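Local coordinates for protein mandelate racemase/muconate lactonizing enzyme (Roseovarius nubinhibens, PDB 2QDD) that is of unknown function but, as a magnesium-binding member of the enolase superfamily, probably catalyses a reaction of the mandelate racemase/muconate lactonizing enzyme type, at residues Ala119-Leu123 with Trp124-Gly128. Numbering follows the deposited sequence.
Sequences AGLPL and WQLLG
Trp124 turns its indole back over the ring of Pro122: with chi1 at 60°, CG sits between the backbone N and the carbonyl carbon. Pro122 CB lies 3.8 Å from the centroid of the five-membered ring, a CH-pi contact over the face, while Pro122 CG comes within 3.5 Å of Trp124 CE2. Proline suits this N-cap position, since the helix asks no N-H there and the rigid, puckered ring sets CB and CG against the indole. With alanine in place of the indole, Pro122 would probably lose its aromatic cover and His308 its nearly parallel ring partner. Gln125 CB touches the same indole face near its rim, and the Gln125 N-H bonds to Pro122 O at 3.0 Å from well above the carbonyl plane. Leu126 N reaches that oxygen too, at 3.3 Å but in plane and straighter (161°). Branched Leu126 spans from Leu121, met at roughly a right angle (CD2 to CD1 3.9 Å), to Trp112 of helix 101-119. Leu127 N bonds to Leu123 O at 2.9 Å, and its side chain reaches Leu309. Gly128 ends the helix in a Schellman motif, where a CB would jam against Leu127 O. The carbonyls of Pro122 and Leu123 are thus taken up by the next turn's N-H groups, while Leu123, Leu126 and Leu127 tie helix 101-119 to helices 274-287 and 300-311.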
loop_
_atom_site.group_PDB
_atom_site.type_symbol
_atom_site.label_atom_id
_atom_site.label_comp_id
_atom_site.label_asym_id
_atom_site.label_seq_id
_atom_site.Cartn_x
_atom_site.Cartn_y
_atom_site.Cartn_z
ATOM N N ALA A 119 13.223 15.984 44.689
ATOM C CA ALA A 119 13.672 17.098 43.851
ATOM C C ALA A 119 13.117 18.449 44.303
ATOM O O ALA A 119 13.633 19.495 43.911
ATOM C CB ALA A 119 13.298 16.842 42.396
ATOM N N GLY A 120 12.058 18.423 45.109
ATOM C CA GLY A 120 11.369 19.641 45.535
ATOM C C GLY A 120 10.534 20.283 44.441
ATOM O O GLY A 120 10.356 21.501 44.426
ATOM N N LEU A 121 10.021 19.464 43.523
ATOM C CA LEU A 121 9.276 19.966 42.361
ATOM C C LEU A 121 7.897 19.329 42.253
ATOM O O LEU A 121 7.740 18.141 42.525
ATOM C CB LEU A 121 10.060 19.752 41.061
ATOM C CG LEU A 121 11.474 20.338 40.971
ATOM C CD1 LEU A 121 12.197 19.770 39.779
ATOM C CD2 LEU A 121 11.458 21.860 40.919
ATOM N N PRO A 122 6.884 20.124 41.872
ATOM C CA PRO A 122 5.584 19.558 41.546
ATOM C C PRO A 122 5.642 18.712 40.279
ATOM O O PRO A 122 6.484 18.957 39.414
ATOM C CB PRO A 122 4.711 20.795 41.323
ATOM C CG PRO A 122 5.660 21.865 40.971
ATOM C CD PRO A 122 6.891 21.593 41.746
ATOM N N LEU A 123 4.753 17.729 40.182
ATOM C CA LEU A 123 4.764 16.789 39.065
ATOM C C LEU A 123 4.632 17.461 37.698
ATOM O O LEU A 123 5.302 17.055 36.757
ATOM C CB LEU A 123 3.712 15.697 39.256
ATOM C CG LEU A 123 4.180 14.283 39.608
ATOM C CD1 LEU A 123 5.208 14.277 40.713
ATOM C CD2 LEU A 123 2.996 13.423 40.005
ATOM N N TRP A 124 3.817 18.516 37.608
ATOM C CA TRP A 124 3.660 19.279 36.361
ATOM C C TRP A 124 4.946 19.920 35.842
ATOM O O TRP A 124 5.099 20.113 34.634
ATOM C CB TRP A 124 2.519 20.310 36.441
ATOM C CG TRP A 124 2.683 21.346 37.520
ATOM C CD1 TRP A 124 2.092 21.340 38.752
ATOM C CD2 TRP A 124 3.479 22.540 37.464
ATOM N NE1 TRP A 124 2.471 22.448 39.465
ATOM C CE2 TRP A 124 3.326 23.198 38.702
ATOM C CE3 TRP A 124 4.311 23.110 36.495
ATOM C CZ2 TRP A 124 3.977 24.401 38.996
ATOM C CZ3 TRP A 124 4.966 24.301 36.794
ATOM C CH2 TRP A 124 4.784 24.938 38.032
ATOM N N GLN A 125 5.864 20.240 36.754
ATOM C CA GLN A 125 7.173 20.778 36.385
ATOM C C GLN A 125 8.156 19.696 35.951
ATOM O O GLN A 125 8.944 19.900 35.020
ATOM C CB GLN A 125 7.763 21.606 37.523
ATOM C CG GLN A 125 9.010 22.379 37.129
ATOM C CD GLN A 125 9.137 23.705 37.849
ATOM O OE1 GLN A 125 9.316 24.749 37.221
ATOM N NE2 GLN A 125 9.050 23.672 39.172
ATOM N N LEU A 126 8.109 18.549 36.622
ATOM C CA LEU A 126 8.908 17.387 36.217
ATOM C C LEU A 126 8.480 16.868 34.849
ATOM O O LEU A 126 9.296 16.334 34.097
ATOM C CB LEU A 126 8.813 16.267 37.255
ATOM C CG LEU A 126 9.646 16.396 38.532
ATOM C CD1 LEU A 126 9.300 15.257 39.468
ATOM C CD2 LEU A 126 11.133 16.395 38.225
ATOM N N LEU A 127 7.200 17.054 34.537
ATOM C CA LEU A 127 6.647 16.717 33.234
ATOM C C LEU A 127 6.831 17.821 32.190
ATOM O O LEU A 127 6.464 17.652 31.031
ATOM C CB LEU A 127 5.174 16.313 33.376
ATOM C CG LEU A 127 4.985 15.024 34.182
ATOM C CD1 LEU A 127 3.585 14.914 34.760
ATOM C CD2 LEU A 127 5.350 13.793 33.362
ATOM N N GLY A 128 7.401 18.946 32.608
ATOM C CA GLY A 128 7.984 19.915 31.687
ATOM C C GLY A 128 7.177 21.187 31.512
ATOM O O GLY A 128 7.548 22.044 30.714
#